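Local coordinates for protein cyclomaltodextrin glucanotransferase (Caldanaerobacter subterraneus, PDB 6WNU) that belongs to the alpha-amylase family, built around a TIM-barrel catalytic domain that binds calcium ions, at residues D124-E129 with D229-D234; W259-A264 with A297-F302. All coordinates share one frame; numbering follows the deposited sequence.

Contact 1. Residues D124-E129 with D229-D234. With CA (calcium ion), chain D.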
loop_
_atom_site.group_PDB
_atom_site.type_symbol
_atom_site.label_atom_id
_atom_site.label_comp_id
_atom_site.label_asym_id
_atom_site.label_seq_id
_atom_site.Cartn_x
_atom_site.Cartn_y
_atom_site.Cartn_z
ATOM N N ASP A 124 -8.322 -21.608 1.164
ATOM C CA ASP A 124 -9.721 -21.607 0.728
ATOM C C ASP A 124 -10.122 -20.162 0.477
ATOM O O ASP A 124 -10.265 -19.389 1.428
ATOM C CB ASP A 124 -10.627 -22.253 1.784
ATOM C CG ASP A 124 -12.028 -22.565 1.270
ATOM O OD1 ASP A 124 -12.530 -21.881 0.356
ATOM O OD2 ASP A 124 -12.657 -23.503 1.811
ATOM N N PHE A 125 -10.311 -19.799 -0.789
ATOM C CA PHE A 125 -10.623 -18.415 -1.123
ATOM C C PHE A 125 -12.079 -18.066 -0.875
ATOM O O PHE A 125 -12.444 -16.897 -1.017
ATOM C CB PHE A 125 -10.269 -18.120 -2.592
ATOM C CG PHE A 125 -8.778 -18.100 -2.885
ATOM C CD1 PHE A 125 -8.055 -19.278 -2.989
ATOM C CD2 PHE A 125 -8.110 -16.892 -3.075
ATOM C CE1 PHE A 125 -6.690 -19.253 -3.269
ATOM C CE2 PHE A 125 -6.744 -16.856 -3.357
ATOM C CZ PHE A 125 -6.032 -18.023 -3.458
ATOM N N LYS A 126 -12.921 -19.047 -0.517
ATOM C CA LYS A 126 -14.336 -18.806 -0.265
ATOM C C LYS A 126 -14.671 -18.645 1.211
ATOM O O LYS A 126 -15.846 -18.455 1.545
ATOM C CB LYS A 126 -15.193 -19.949 -0.829
ATOM C CG LYS A 126 -14.899 -20.343 -2.258
ATOM C CD LYS A 126 -15.520 -19.396 -3.247
ATOM C CE LYS A 126 -15.385 -19.946 -4.667
ATOM N NZ LYS A 126 -16.358 -21.061 -4.926
ATOM N N ARG A 127 -13.695 -18.737 2.109
ATOM C CA ARG A 127 -13.981 -18.673 3.537
ATOM C C ARG A 127 -13.117 -17.613 4.200
ATOM O O ARG A 127 -12.030 -17.296 3.712
ATOM C CB ARG A 127 -13.740 -20.022 4.228
ATOM C CG ARG A 127 -14.716 -21.117 3.846
ATOM C CD ARG A 127 -14.388 -22.378 4.631
ATOM N NE ARG A 127 -15.537 -23.262 4.744
ATOM C CZ ARG A 127 -15.491 -24.482 5.268
ATOM N NH1 ARG A 127 -14.344 -24.971 5.715
ATOM N NH2 ARG A 127 -16.590 -25.217 5.319
ATOM N N VAL A 128 -13.608 -17.071 5.329
ATOM C CA VAL A 128 -12.831 -16.126 6.124
ATOM C C VAL A 128 -11.877 -16.894 7.023
ATOM O O VAL A 128 -12.206 -17.967 7.539
ATOM C CB VAL A 128 -13.749 -15.204 6.950
ATOM C CG1 VAL A 128 -12.929 -14.096 7.615
ATOM C CG2 VAL A 128 -14.834 -14.603 6.084
ATOM N N GLU A 129 -10.681 -16.344 7.207
ATOM C CA GLU A 129 -9.711 -16.930 8.118
ATOM C C GLU A 129 -10.255 -16.924 9.547
ATOM O O GLU A 129 -10.632 -15.878 10.076
ATOM C CB GLU A 129 -8.395 -16.150 8.031
ATOM C CG GLU A 129 -7.341 -16.537 9.046
ATOM C CD GLU A 129 -7.129 -18.038 9.158
ATOM O OE1 GLU A 129 -6.815 -18.685 8.141
ATOM O OE2 GLU A 129 -7.261 -18.569 10.285
ATOM N N ASP A 229 -9.690 -20.898 -13.323
ATOM C CA ASP A 229 -10.236 -19.624 -13.787
ATOM C C ASP A 229 -11.602 -19.342 -13.180
ATOM O O ASP A 229 -11.847 -18.252 -12.651
ATOM C CB ASP A 229 -10.337 -19.602 -15.312
ATOM C CG ASP A 229 -11.076 -18.367 -15.818
ATOM O OD1 ASP A 229 -10.532 -17.255 -15.673
ATOM O OD2 ASP A 229 -12.209 -18.498 -16.322
ATOM N N LYS A 230 -12.521 -20.309 -13.262
ATOM C CA LYS A 230 -13.857 -20.077 -12.726
ATOM C C LYS A 230 -13.841 -20.019 -11.203
ATOM O O LYS A 230 -14.666 -19.322 -10.601
ATOM C CB LYS A 230 -14.828 -21.166 -13.207
ATOM C CG LYS A 230 -16.288 -20.712 -13.229
ATOM C CD LYS A 230 -17.251 -21.869 -13.496
ATOM C CE LYS A 230 -17.957 -22.329 -12.223
ATOM N NZ LYS A 230 -19.070 -21.416 -11.783
ATOM N N TYR A 231 -12.921 -20.750 -10.566
ATOM C CA TYR A 231 -12.831 -20.723 -9.108
ATOM C C TYR A 231 -12.404 -19.346 -8.606
ATOM O O TYR A 231 -13.046 -18.768 -7.717
ATOM C CB TYR A 231 -11.855 -21.795 -8.623
ATOM C CG TYR A 231 -11.578 -21.716 -7.131
ATOM C CD1 TYR A 231 -12.440 -22.304 -6.216
ATOM C CD2 TYR A 231 -10.455 -21.045 -6.647
ATOM C CE1 TYR A 231 -12.196 -22.230 -4.848
ATOM C CE2 TYR A 231 -10.197 -20.968 -5.289
ATOM C CZ TYR A 231 -11.074 -21.558 -4.393
ATOM O OH TYR A 231 -10.818 -21.473 -3.047
ATOM N N LEU A 232 -11.319 -18.807 -9.169
ATOM C CA LEU A 232 -10.832 -17.496 -8.744
ATOM C C LEU A 232 -11.861 -16.404 -9.030
ATOM O O LEU A 232 -12.049 -15.486 -8.219
ATOM C CB LEU A 232 -9.500 -17.187 -9.434
ATOM C CG LEU A 232 -8.340 -18.141 -9.117
ATOM C CD1 LEU A 232 -7.107 -17.844 -9.953
ATOM C CD2 LEU A 232 -7.988 -18.128 -7.617
ATOM N N LYS A 233 -12.567 -16.504 -10.161
ATOM C CA LYS A 233 -13.556 -15.484 -10.490
ATOM C C LYS A 233 -14.815 -15.627 -9.643
ATOM O O LYS A 233 -15.428 -14.621 -9.270
ATOM C CB LYS A 233 -13.879 -15.523 -11.984
ATOM C CG LYS A 233 -12.941 -14.656 -12.822
ATOM C CD LYS A 233 -12.820 -15.120 -14.272
ATOM C CE LYS A 233 -11.707 -14.357 -14.979
ATOM N NZ LYS A 233 -11.284 -14.982 -16.285
ATOM N N ASP A 234 -15.228 -16.862 -9.324
ATOM C CA ASP A 234 -16.323 -17.036 -8.372
ATOM C C ASP A 234 -15.933 -16.521 -6.988
ATOM O O ASP A 234 -16.765 -15.966 -6.260
ATOM C CB ASP A 234 -16.745 -18.511 -8.281
ATOM C CG ASP A 234 -17.527 -18.995 -9.510
ATOM O OD1 ASP A 234 -18.138 -18.166 -10.240
ATOM O OD2 ASP A 234 -17.533 -20.228 -9.736
HETATM CA CA CA D . -7.181 -21.011 8.563
HETATM O O HOH W 1 -16.238 -22.097 -8.054
HETATM O O HOH W 2 -5.010 -20.628 9.611
#
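Tyr-231 reaches out from its helix to the turn of 124-129, where its OH accepts the backbone N-H of Phe-125 (N to OH 2.9 Å, N-H...O angle 156°). The reach comes from a CG set anti to the backbone N (chi1 173°), which carries the phenol clear of the helix. CD1 of Phe-125 lies in the plane of the Tyr-231 ring, at its edge, 3.6 Å from CE2 of Tyr-231. The two ring planes are nearly perpendicular (89°), yet the placement is oblique and makes neither a stack nor a regular edge-to-face pair. Lys-126 runs past the tyrosine in the opposite direction, bent at chi2 and chi4, with its CE 3.9 Å from CE1 of Tyr-231. Its NZ forms a salt bridge with Asp-179. A water joins NZ of Lys-126 to OD2 of Asp-234, two charged atoms 5.0 Å apart and not in direct contact. OD2 of Asp-234 also takes NZ of Lys-230 at 2.8 Å, through its syn lone pair, so a lysine and a water share one carboxylate oxygen.

The turn itself is type I, from Asp-124 to Arg-127, reinforced by an Asx turn in which OD1 of Asp-124 accepts N of Lys-126 at 3.0 Å. OD1 also accepts N of Asp-180, and OD2 accepts N of Gly-181. Further along, OE1 of Glu-129 binds calcium at 2.4 Å, beside Asp-101, Asn-102, Asn-104 and Glu-130. The whole is a calcium-bearing loop between the second and third barrel strands, packed against an outer helix of the TIM barrel.

Contact 2. Residues W259-A264 with A297-F302; sequences WVKSFA and ANTTGF
Phe-302 pushes its ring against three side chains of helix 257-270, at a point of the TIM barrel where the chain leaves helix 290-299 and turns into strand 303-304. CE1 of Phe-302 comes within 3.5 Å of CB of Ala-264, and CD1 of Phe-302 lies 3.9 Å from CG1 of Val-260; both methyls approach the ring obliquely. With CG1 anti to the backbone N (chi1 178°), it is this branch of Val-260 that meets the phenylalanine, the two side chains crossing at about a right angle. Phe-263 completes the set, CZ of Phe-302 meeting the edge of its ring near the ring plane, at 4.0 Å from CD2 of Phe-263. On the barrel side, Val-247 and Leu-249 of strand 246-249 also touch the Phe-302 ring, which therefore fills the layer between strand and helix.

Beside this apolar patch the backbones come very near: the CA atoms of Lys-261 and Thr-300 are 4.2 Å apart. O of Thr-300 lies against the helix surface, 3.4 Å from CB of Ala-264, and no hydrogen bond crosses between the segments. The aliphatic part of Lys-261 continues the packing over the carbonyls of Thr-299 and Thr-300, while its NZ has a long, weak ion pair with Glu-258.

What positions Phe-302 is the turn before it. Gly-301 leaves the helical conformation with a positive phi (98°), and without a side chain it can pass close to Ala-264, CB of which is 4.4 Å from CA of Gly-301. O of Gly-301 accepts the hydroxyl of Tyr-268, a further tie to helix 257-270. Thr-300 closes the turn: its OG1 is hydrogen-bonded to O of Phe-296 and, in an ST turn, accepts N of Phe-302 at 3.1 Å with an N-H...O angle of 152°.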
loop_
_atom_site.group_PDB
_atom_site.type_symbol
_atom_site.label_atom_id
_atom_site.label_comp_id
_atom_site.label_asym_id
_atom_site.label_seq_id
_atom_site.Cartn_x
_atom_site.Cartn_y
_atom_site.Cartn_z
ATOM N N TRP A 259 -4.754 -12.757 -18.439
ATOM C CA TRP A 259 -5.685 -13.267 -17.442
ATOM C C TRP A 259 -6.001 -12.197 -16.407
ATOM O O TRP A 259 -7.165 -12.017 -16.032
ATOM C CB TRP A 259 -5.142 -14.523 -16.759
ATOM C CG TRP A 259 -6.159 -15.068 -15.808
ATOM C CD1 TRP A 259 -7.203 -15.902 -16.105
ATOM C CD2 TRP A 259 -6.275 -14.760 -14.414
ATOM N NE1 TRP A 259 -7.946 -16.147 -14.976
ATOM C CE2 TRP A 259 -7.390 -15.467 -13.924
ATOM C CE3 TRP A 259 -5.530 -13.974 -13.530
ATOM C CZ2 TRP A 259 -7.787 -15.399 -12.587
ATOM C CZ3 TRP A 259 -5.924 -13.913 -12.196
ATOM C CH2 TRP A 259 -7.042 -14.618 -11.743
ATOM N N VAL A 260 -4.980 -11.465 -15.940
ATOM C CA VAL A 260 -5.256 -10.394 -14.980
ATOM C C VAL A 260 -6.223 -9.383 -15.581
ATOM O O VAL A 260 -7.096 -8.845 -14.886
ATOM C CB VAL A 260 -3.947 -9.722 -14.518
ATOM C CG1 VAL A 260 -4.257 -8.589 -13.554
ATOM C CG2 VAL A 260 -2.994 -10.743 -13.891
ATOM N N LYS A 261 -6.125 -9.150 -16.893
ATOM C CA LYS A 261 -7.074 -8.241 -17.588
ATOM C C LYS A 261 -8.485 -8.835 -17.503
ATOM O O LYS A 261 -9.414 -8.094 -17.186
ATOM C CB LYS A 261 -6.652 -8.008 -19.044
ATOM C CG LYS A 261 -7.431 -6.920 -19.771
ATOM C CD LYS A 261 -7.121 -6.799 -21.254
ATOM C CE LYS A 261 -5.645 -6.682 -21.565
ATOM N NZ LYS A 261 -5.387 -5.966 -22.837
ATOM N N SER A 262 -8.651 -10.128 -17.808
ATOM C CA SER A 262 -9.974 -10.745 -17.707
ATOM C C SER A 262 -10.485 -10.701 -16.280
ATOM O O SER A 262 -11.681 -10.488 -16.047
ATOM C CB SER A 262 -9.941 -12.193 -18.204
ATOM O OG SER A 262 -9.029 -12.983 -17.447
ATOM N N PHE A 263 -9.587 -10.887 -15.310
ATOM C CA PHE A 263 -9.983 -10.818 -13.908
ATOM C C PHE A 263 -10.573 -9.454 -13.573
ATOM O O PHE A 263 -11.607 -9.359 -12.902
ATOM C CB PHE A 263 -8.779 -11.138 -13.016
ATOM C CG PHE A 263 -9.123 -11.280 -11.561
ATOM C CD1 PHE A 263 -9.977 -12.290 -11.129
ATOM C CD2 PHE A 263 -8.585 -10.410 -10.624
ATOM C CE1 PHE A 263 -10.301 -12.421 -9.785
ATOM C CE2 PHE A 263 -8.893 -10.540 -9.270
ATOM C CZ PHE A 263 -9.762 -11.541 -8.850
ATOM N N ALA A 264 -9.925 -8.376 -14.033
ATOM C CA ALA A 264 -10.459 -7.040 -13.776
ATOM C C ALA A 264 -11.799 -6.851 -14.463
ATOM O O ALA A 264 -12.707 -6.222 -13.907
ATOM C CB ALA A 264 -9.469 -5.969 -14.246
ATOM N N ALA A 297 -0.145 -1.490 -16.034
ATOM C CA ALA A 297 -0.978 -0.413 -15.491
ATOM C C ALA A 297 -1.813 0.263 -16.560
ATOM O O ALA A 297 -2.912 0.750 -16.269
ATOM C CB ALA A 297 -0.110 0.641 -14.793
ATOM N N ASN A 298 -1.303 0.329 -17.795
ATOM C CA ASN A 298 -2.031 1.005 -18.865
ATOM C C ASN A 298 -3.209 0.189 -19.389
ATOM O O ASN A 298 -4.223 0.770 -19.794
ATOM C CB ASN A 298 -1.081 1.337 -20.021
ATOM C CG ASN A 298 0.010 2.309 -19.616
ATOM O OD1 ASN A 298 -0.143 3.075 -18.665
ATOM N ND2 ASN A 298 1.119 2.283 -20.338
ATOM N N THR A 299 -3.115 -1.140 -19.381
ATOM C CA THR A 299 -4.093 -1.943 -20.104
ATOM C C THR A 299 -4.947 -2.879 -19.250
ATOM O O THR A 299 -6.097 -3.125 -19.621
ATOM C CB THR A 299 -3.387 -2.771 -21.191
ATOM O OG1 THR A 299 -2.494 -3.702 -20.579
ATOM C CG2 THR A 299 -2.589 -1.855 -22.133
ATOM N N THR A 300 -4.443 -3.412 -18.128
ATOM C CA THR A 300 -5.194 -4.482 -17.457
ATOM C C THR A 300 -6.482 -3.981 -16.818
ATOM O O THR A 300 -7.438 -4.751 -16.668
ATOM C CB THR A 300 -4.351 -5.172 -16.383
ATOM O OG1 THR A 300 -3.970 -4.225 -15.373
ATOM C CG2 THR A 300 -3.122 -5.797 -16.988
ATOM N N GLY A 301 -6.538 -2.716 -16.442
ATOM C CA GLY A 301 -7.605 -2.223 -15.601
ATOM C C GLY A 301 -7.221 -2.142 -14.137
ATOM O O GLY A 301 -7.966 -1.553 -13.342
ATOM N N PHE A 302 -6.096 -2.746 -13.762
ATOM C CA PHE A 302 -5.465 -2.490 -12.477
ATOM C C PHE A 302 -4.423 -1.397 -12.671
ATOM O O PHE A 302 -3.640 -1.442 -13.626
ATOM C CB PHE A 302 -4.764 -3.736 -11.933
ATOM C CG PHE A 302 -5.683 -4.754 -11.324
ATOM C CD1 PHE A 302 -6.385 -5.631 -12.125
ATOM C CD2 PHE A 302 -5.812 -4.852 -9.945
ATOM C CE1 PHE A 302 -7.240 -6.580 -11.566
ATOM C CE2 PHE A 302 -6.658 -5.800 -9.372
ATOM C CZ PHE A 302 -7.370 -6.666 -10.188
#

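In the fold
Both contacts are buried, but contact 2 lies nearer the chain centre (about 18 Å, centre to centre, against about 23 Å). Contact 1 fastens a long excursion to helix 226-241: Phe-125 and Tyr-231 are buried, Lys-126 and Asp-234 partly exposed, and a hydrogen bond and a water bridge accompany the aromatic packing, the calcium lying further along the loop. Contact 2 joins helix 257-270 to the end of helix 290-299 and the start of strand 303-304 through buried Val-260, Phe-263, Ala-264 and Phe-302, with Lys-261 and Thr-299 at the outer side and no hydrogen bond across it. Neighbouring helices couple the two: NE1 of Trp-259 bonds OD1 of Asp-229 at 2.9 Å.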